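Side-chain contacts in NADPH-ferredoxin reductase FprA (Mycobacterium tuberculosis, PDB 1LQT), which transfers electrons between NADPH and ferredoxin through a bound FAD, and may supply electrons to cytochrome P450 systems: residues 205-210 / 267-272; 211-216 / 249-254. All coordinates share one frame; numbering follows the deposited sequence.

Contact 1: residues 205-210 / 267-272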
loop_
_atom_site.group_PDB
_atom_site.type_symbol
_atom_site.label_atom_id
_atom_site.label_comp_id
_atom_site.label_asym_id
_atom_site.label_seq_id
_atom_site.Cartn_x
_atom_site.Cartn_y
_atom_site.Cartn_z
ATOM N N ALA A 205 3.217 3.515 18.964
ATOM C CA ALA A 205 2.804 4.019 17.660
ATOM C C ALA A 205 3.737 3.476 16.576
ATOM O O ALA A 205 4.945 3.301 16.780
ATOM C CB ALA A 205 2.815 5.505 17.626
ATOM N N ALA A 206 3.165 3.225 15.401
ATOM C CA ALA A 206 3.909 2.737 14.241
ATOM C C ALA A 206 4.366 3.882 13.326
ATOM O O ALA A 206 5.032 3.654 12.319
ATOM C CB ALA A 206 3.110 1.692 13.471
ATOM N N PHE A 207 4.032 5.117 13.659
ATOM C CA PHE A 207 4.491 6.279 12.926
ATOM C C PHE A 207 5.988 6.341 12.902
ATOM O O PHE A 207 6.667 5.898 13.836
ATOM C CB PHE A 207 4.099 7.573 13.681
ATOM C CG PHE A 207 2.624 7.725 13.963
ATOM C CD1 PHE A 207 1.665 7.545 12.974
ATOM C CD2 PHE A 207 2.189 8.126 15.215
ATOM C CE1 PHE A 207 0.340 7.724 13.255
ATOM C CE2 PHE A 207 0.866 8.284 15.507
ATOM C CZ PHE A 207 -0.056 8.073 14.534
ATOM N N THR A 208 6.507 6.995 11.869
ATOM C CA THR A 208 7.922 7.330 11.834
ATOM C C THR A 208 8.096 8.853 11.883
ATOM O O THR A 208 7.162 9.618 11.731
ATOM C CB THR A 208 8.676 6.634 10.690
ATOM O OG1 THR A 208 7.999 6.852 9.452
ATOM C CG2 THR A 208 8.699 5.124 10.936
ATOM N N THR A 209 9.333 9.272 12.139
ATOM C CA THR A 209 9.530 10.620 12.642
ATOM C C THR A 209 9.352 11.732 11.637
ATOM O O THR A 209 8.711 12.734 11.921
ATOM C CB THR A 209 10.901 10.720 13.293
ATOM O OG1 THR A 209 11.134 9.605 14.180
ATOM C CG2 THR A 209 11.009 11.996 14.123
ATOM N N LEU A 210 9.912 11.573 10.440
ATOM C CA LEU A 210 9.766 12.603 9.429
ATOM C C LEU A 210 8.306 12.879 9.137
ATOM O O LEU A 210 7.870 14.022 9.006
ATOM C CB LEU A 210 10.525 12.214 8.171
ATOM C CG LEU A 210 10.332 13.171 7.000
ATOM C CD1 LEU A 210 10.889 14.538 7.286
ATOM C CD2 LEU A 210 11.004 12.572 5.780
ATOM N N MET A 267 -5.882 18.678 13.623
ATOM C CA MET A 267 -5.519 17.279 13.562
ATOM C C MET A 267 -5.229 16.863 14.989
ATOM O O MET A 267 -4.211 17.246 15.538
ATOM C CB MET A 267 -4.303 17.069 12.676
ATOM C CG MET A 267 -4.023 15.606 12.437
ATOM S SD MET A 267 -2.522 15.316 11.478
ATOM C CE MET A 267 -2.958 16.031 9.897
ATOM N N VAL A 268 -6.135 16.094 15.583
ATOM C CA VAL A 268 -6.088 15.750 17.000
ATOM C C VAL A 268 -5.623 14.311 17.172
ATOM O O VAL A 268 -6.130 13.413 16.498
ATOM C CB VAL A 268 -7.511 15.872 17.617
ATOM C CG1 VAL A 268 -7.501 15.500 19.081
ATOM C CG2 VAL A 268 -8.094 17.253 17.422
ATOM N N PHE A 269 -4.674 14.087 18.074
ATOM C CA PHE A 269 -4.221 12.733 18.400
ATOM C C PHE A 269 -4.790 12.310 19.744
ATOM O O PHE A 269 -4.573 12.957 20.749
ATOM C CB PHE A 269 -2.700 12.653 18.477
ATOM C CG PHE A 269 -2.010 12.756 17.130
ATOM C CD1 PHE A 269 -1.831 13.974 16.527
ATOM C CD2 PHE A 269 -1.561 11.635 16.487
ATOM C CE1 PHE A 269 -1.204 14.078 15.303
ATOM C CE2 PHE A 269 -0.935 11.719 15.268
ATOM C CZ PHE A 269 -0.765 12.935 14.668
ATOM N N ARG A 270 -5.485 11.172 19.723
ATOM C CA ARG A 270 -6.005 10.513 20.926
ATOM C C ARG A 270 -5.394 9.117 20.991
ATOM O O ARG A 270 -5.479 8.374 20.033
ATOM C CB ARG A 270 -7.516 10.382 20.828
ATOM C CG ARG A 270 -8.267 11.680 21.028
ATOM C CD ARG A 270 -8.450 12.088 22.462
ATOM N NE ARG A 270 -9.145 11.091 23.267
ATOM C CZ ARG A 270 -10.467 10.909 23.356
ATOM N NH1 ARG A 270 -11.338 11.669 22.722
ATOM N NH2 ARG A 270 -10.926 9.976 24.155
ATOM N N PHE A 271 -4.741 8.794 22.084
ATOM C CA PHE A 271 -4.162 7.494 22.301
ATOM C C PHE A 271 -5.003 6.740 23.331
ATOM O O PHE A 271 -5.938 7.261 23.915
ATOM C CB PHE A 271 -2.710 7.600 22.738
ATOM C CG PHE A 271 -1.836 8.290 21.730
ATOM C CD1 PHE A 271 -1.214 7.575 20.718
ATOM C CD2 PHE A 271 -1.657 9.650 21.761
ATOM C CE1 PHE A 271 -0.412 8.203 19.799
ATOM C CE2 PHE A 271 -0.857 10.279 20.837
ATOM C CZ PHE A 271 -0.225 9.553 19.848
ATOM N N LEU A 272 -4.678 5.458 23.502
ATOM C CA LEU A 272 -5.331 4.578 24.465
ATOM C C LEU A 272 -6.860 4.624 24.307
ATOM O O LEU A 272 -7.621 4.644 25.271
ATOM C CB LEU A 272 -4.914 4.899 25.887
ATOM C CG LEU A 272 -3.444 4.678 26.149
ATOM C CD1 LEU A 272 -3.025 5.139 27.522
ATOM C CD2 LEU A 272 -3.058 3.221 25.968
#
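Phe207 meets Phe269 and Phe271 across a wide backbone gap: the CA atoms of Phe207 and Phe269 are 12.1 Å apart and no hydrogen bond links residues 205-210 to 267-272, so side chains alone make the contact. It belongs to the Rossmann-type NADP-binding part of the reductase, where strand 265-270 runs in the parallel sheet between strands 193-197 and 221-224, and where residues 205-208 lead into helix 209-214. Phe269 and Phe271, two residues apart, both point toward the loop from CB, and Phe207 points toward them. The closest approach is between Phe207 CZ and Phe269 CE2. The Phe207 atom arrives at the edge of the Phe269 ring, in its plane. With planes at 88° and centroids 5.8 Å apart, the rings are almost perpendicular. Phe207 reaches this position with CG anti to its carbonyl carbon (chi1 -57°), which carries the ring off the loop toward the strand end. Phe271 is a looser neighbour: its CE1 stands at the edge of the Phe207 ring, near that ring's plane, 4.5 Å from Phe207 CE2. All three rings are buried, although the surface hidden between the two segments is small, 106 Å². Leu160 of helix 157-167 touches both Phe207 and Phe269, and Asn155 touches both Phe207 and Phe271, so the glycine-rich dinucleotide-binding turn and its helix border the cluster. Ala206, just before Phe207, touches the bound nucleotide and shares a backbone hydrogen bond with Asn155. Phe269 CE2 sits almost evenly between two atoms of the neighbouring ring, 3.8 Å from Phe207 CZ and 3.9 Å from Phe207 CE2.

Contact 2: residues 211-216 / 249-254. With ODP (4-oxo-nicotinamide-adenine dinucleotide phosphate), chain I.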
loop_
_atom_site.group_PDB
_atom_site.type_symbol
_atom_site.label_atom_id
_atom_site.label_comp_id
_atom_site.label_asym_id
_atom_site.label_seq_id
_atom_site.Cartn_x
_atom_site.Cartn_y
_atom_site.Cartn_z
ATOM N N GLU A 211 7.526 11.813 9.083
ATOM C CA GLU A 211 6.120 11.922 8.792
ATOM C C GLU A 211 5.386 12.678 9.897
ATOM O O GLU A 211 4.478 13.454 9.635
ATOM C CB GLU A 211 5.562 10.530 8.546
ATOM C CG GLU A 211 6.153 9.930 7.258
ATOM C CD GLU A 211 7.659 9.531 7.278
ATOM O OE1 GLU A 211 8.245 9.226 8.379
ATOM O OE2 GLU A 211 8.303 9.527 6.162
ATOM N N LEU A 212 5.770 12.459 11.154
ATOM C CA LEU A 212 5.204 13.268 12.230
ATOM C C LEU A 212 5.648 14.721 12.133
ATOM O O LEU A 212 4.852 15.623 12.362
ATOM C CB LEU A 212 5.601 12.697 13.579
ATOM C CG LEU A 212 4.903 11.409 14.018
ATOM C CD1 LEU A 212 5.553 10.892 15.287
ATOM C CD2 LEU A 212 3.409 11.686 14.208
ATOM N N ARG A 213 6.901 14.956 11.788
ATOM C CA ARG A 213 7.420 16.323 11.681
ATOM C C ARG A 213 6.726 17.126 10.606
ATOM O O ARG A 213 6.491 18.326 10.783
ATOM C CB ARG A 213 8.918 16.321 11.423
ATOM C CG ARG A 213 9.787 15.902 12.560
ATOM C CD ARG A 213 11.290 16.126 12.255
ATOM N NE ARG A 213 12.151 15.472 13.221
ATOM C CZ ARG A 213 12.471 15.972 14.385
ATOM N NH1 ARG A 213 11.997 17.161 14.757
ATOM N NH2 ARG A 213 13.268 15.272 15.189
ATOM N N GLU A 214 6.439 16.461 9.492
ATOM C CA GLU A 214 5.812 17.121 8.341
ATOM C C GLU A 214 4.478 17.755 8.642
ATOM O O GLU A 214 4.072 18.679 7.953
ATOM C CB GLU A 214 5.516 16.117 7.200
ATOM C CG GLU A 214 6.674 15.474 6.546
ATOM C CD GLU A 214 6.253 14.504 5.463
ATOM O OE1 GLU A 214 5.074 13.956 5.431
ATOM O OE2 GLU A 214 7.149 14.245 4.663
ATOM N N LEU A 215 3.792 17.272 9.674
ATOM C CA LEU A 215 2.488 17.797 10.008
ATOM C C LEU A 215 2.563 19.289 10.371
ATOM O O LEU A 215 1.577 20.003 10.196
ATOM C CB LEU A 215 1.875 16.997 11.156
ATOM C CG LEU A 215 1.799 15.474 10.937
ATOM C CD1 LEU A 215 1.305 14.789 12.167
ATOM C CD2 LEU A 215 0.954 15.136 9.726
ATOM N N ALA A 216 3.705 19.719 10.889
ATOM C CA ALA A 216 3.906 21.109 11.298
ATOM C C ALA A 216 3.843 22.060 10.125
ATOM O O ALA A 216 3.663 23.265 10.309
ATOM C CB ALA A 216 5.240 21.259 11.998
ATOM N N ILE A 249 8.719 10.728 20.188
ATOM C CA ILE A 249 8.168 11.309 21.402
ATOM C C ILE A 249 8.635 12.758 21.530
ATOM O O ILE A 249 7.871 13.607 21.971
ATOM C CB ILE A 249 8.501 10.443 22.627
ATOM C CG1 ILE A 249 7.833 9.073 22.533
ATOM C CG2 ILE A 249 8.099 11.129 23.933
ATOM C CD1 ILE A 249 6.377 9.059 22.175
ATOM N N LYS A 250 9.863 13.064 21.115
ATOM C CA LYS A 250 10.316 14.459 21.138
ATOM C C LYS A 250 9.405 15.327 20.277
ATOM O O LYS A 250 9.015 16.424 20.645
ATOM C CB LYS A 250 11.766 14.560 20.644
ATOM C CG LYS A 250 12.804 14.004 21.594
ATOM C CD LYS A 250 14.205 13.982 20.958
ATOM C CE LYS A 250 15.252 13.260 21.831
ATOM N NZ LYS A 250 16.621 13.282 21.186
ATOM N N VAL A 251 9.049 14.813 19.109
ATOM C CA VAL A 251 8.174 15.540 18.199
ATOM C C VAL A 251 6.769 15.708 18.790
ATOM O O VAL A 251 6.193 16.790 18.758
ATOM C CB VAL A 251 8.140 14.862 16.839
ATOM C CG1 VAL A 251 7.082 15.477 15.958
ATOM C CG2 VAL A 251 9.521 14.935 16.177
ATOM N N LEU A 252 6.237 14.643 19.376
ATOM C CA LEU A 252 4.918 14.723 19.978
ATOM C C LEU A 252 4.891 15.716 21.147
ATOM O O LEU A 252 3.930 16.438 21.306
ATOM C CB LEU A 252 4.435 13.348 20.443
ATOM C CG LEU A 252 4.226 12.312 19.341
ATOM C CD1 LEU A 252 3.732 11.040 19.989
ATOM C CD2 LEU A 252 3.268 12.755 18.238
ATOM N N ARG A 253 5.932 15.703 21.978
ATOM C CA ARG A 253 6.007 16.677 23.054
ATOM C C ARG A 253 5.985 18.095 22.489
ATOM O O ARG A 253 5.352 18.988 23.062
ATOM C CB ARG A 253 7.265 16.485 23.897
ATOM C CG ARG A 253 7.334 15.199 24.715
ATOM C CD ARG A 253 8.414 15.251 25.769
ATOM N NE ARG A 253 8.693 13.965 26.378
ATOM C CZ ARG A 253 7.922 13.381 27.271
ATOM N NH1 ARG A 253 6.809 13.966 27.661
ATOM N NH2 ARG A 253 8.292 12.211 27.779
ATOM N N GLY A 254 6.698 18.315 21.387
ATOM C CA GLY A 254 6.697 19.622 20.773
ATOM C C GLY A 254 5.294 20.051 20.381
ATOM O O GLY A 254 4.902 21.187 20.581
HETATM O O1X ODP I . -1.735 -1.543 18.454
HETATM P P2B ODP I . -1.147 -1.711 17.087
HETATM O O2X ODP I . 0.324 -1.361 16.999
HETATM O O3X ODP I . -1.431 -3.074 16.478
HETATM O O2B ODP I . -1.947 -0.612 16.218
HETATM C C2B ODP I . -2.007 -0.654 14.796
HETATM C C3B ODP I . -1.155 0.372 14.085
HETATM O O3B ODP I . -1.194 1.609 14.782
HETATM C C1B ODP I . -3.372 -0.272 14.354
HETATM N N9A ODP I . -4.425 -1.233 14.563
HETATM C C8A ODP I . -4.510 -2.521 14.095
HETATM N N7A ODP I . -5.653 -3.091 14.428
HETATM C C5A ODP I . -6.360 -2.151 15.140
HETATM C C4A ODP I . -5.584 -0.993 15.231
HETATM N N3A ODP I . -5.963 0.154 15.848
HETATM C C2A ODP I . -7.183 0.094 16.410
HETATM N N1A ODP I . -8.012 -0.986 16.361
HETATM C C6A ODP I . -7.606 -2.124 15.722
HETATM N N6A ODP I . -8.487 -3.131 15.647
HETATM O O4B ODP I . -3.211 -0.046 12.966
HETATM C C4B ODP I . -1.914 0.536 12.768
HETATM C C5B ODP I . -1.245 -0.139 11.607
HETATM O O5B ODP I . -0.061 0.569 11.323
HETATM P PA ODP I . 0.997 -0.055 10.305
HETATM O O1A ODP I . 2.160 0.829 10.281
HETATM O O2A ODP I . 1.219 -1.489 10.579
HETATM O O3 ODP I . 0.191 -0.028 8.927
HETATM P PN ODP I . -0.112 1.152 7.846
HETATM O O1N ODP I . -0.325 2.451 8.521
HETATM O O2N ODP I . -1.166 0.566 6.992
HETATM O O5D ODP I . 1.249 1.274 7.061
HETATM C C5D ODP I . 1.705 0.141 6.278
HETATM C C4D ODP I . 3.190 0.298 6.029
HETATM O O4D ODP I . 3.466 1.292 5.049
HETATM C C1D ODP I . 4.396 2.235 5.584
HETATM C C2D ODP I . 4.264 2.113 7.043
HETATM O O2D ODP I . 5.247 2.739 7.786
HETATM C C3D ODP I . 3.960 0.682 7.287
HETATM O O3D ODP I . 5.183 -0.022 7.358
HETATM N N1N ODP I . 4.299 3.504 4.952
HETATM C C2N ODP I . 5.439 4.339 4.995
HETATM C C3N ODP I . 5.271 5.665 4.772
HETATM C C7N ODP I . 6.571 6.473 4.888
HETATM N N7N ODP I . 6.452 7.761 4.696
HETATM O O7N ODP I . 7.622 5.856 5.171
HETATM C C4N ODP I . 4.029 6.273 4.536
HETATM O O99 ODP I . 3.864 7.523 4.392
HETATM C C5N ODP I . 2.860 5.384 4.521
HETATM C C6N ODP I . 3.025 4.000 4.752
#
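Val251 divides its two methyl groups between Leu212 and Arg213. Among the apolar contacts, its CG1, anti to the backbone N (chi1 171°), lies 3.9 Å from Leu212 CB. Leu212 also spreads both its methyls toward Leu252, whose CD2 is 4.2 Å from Leu212 CD1; these two side chains cross at a slant, and Leu252 leaves its helix to one side but its CD2 swings in to Leu212.

The cation takes the second methyl. Arg213 stays extended from CG to NE and lays one face of its guanidinium over Val251 CG2, which sits 3.5 Å above the plane and over its centre. That height over the centre of the plane marks a van der Waals contact of a methyl on a guanidinium face, with Arg213 itself exposed; no hydrogen bond crosses between the segments. The backbones are close here, with Arg213 CA and Val251 CA 6.6 Å apart. Helices 209-214 and 243-256 thereby pack on each other beside the parallel sheet of the Rossmann-type NADP-binding domain, and Tyr255 OH adds a hydrogen bond to Leu212 O.

Polar contacts on the nucleotide side come from Glu211, bent at chi2 (70°). Its OE2 accepts a hydrogen bond from N7N, the carboxamide nitrogen of the modified NADP, at 2.9 Å. The N-H...O angle of 141° shows that the bond is noticeably bent. Thr208 OG1 is hydrogen-bonded to Glu211 OE1, so both carboxylate oxygens are engaged and the group's rotation is restrained. Arg199 and Arg200 are among the further hydrogen-bonding partners of the same ligand.

From the N-terminal side, the chain leaves strand 193-197, passes the loop 205-208, where Ala206 touches the nucleotide, and enters helix 209-214. After strand 221-224 it reaches helix 243-256, where contact 2 closes a loop of 32 intervening residues. It then runs on to strand 265-270, where contact 1 closes a longer loop of 56. The shorter loop lies wholly within the longer one, so the two nest and do not cross. Their centres are about 9 Å apart, and they touch directly: Phe269 CZ packs 3.7 Å from Leu215 CD1, and Phe207 CD2 is 3.9 Å from Leu212 CD2. The segment 211-216, with the loop before it, is thus tied to helix 243-256 and to strand 265-270 of the sheet.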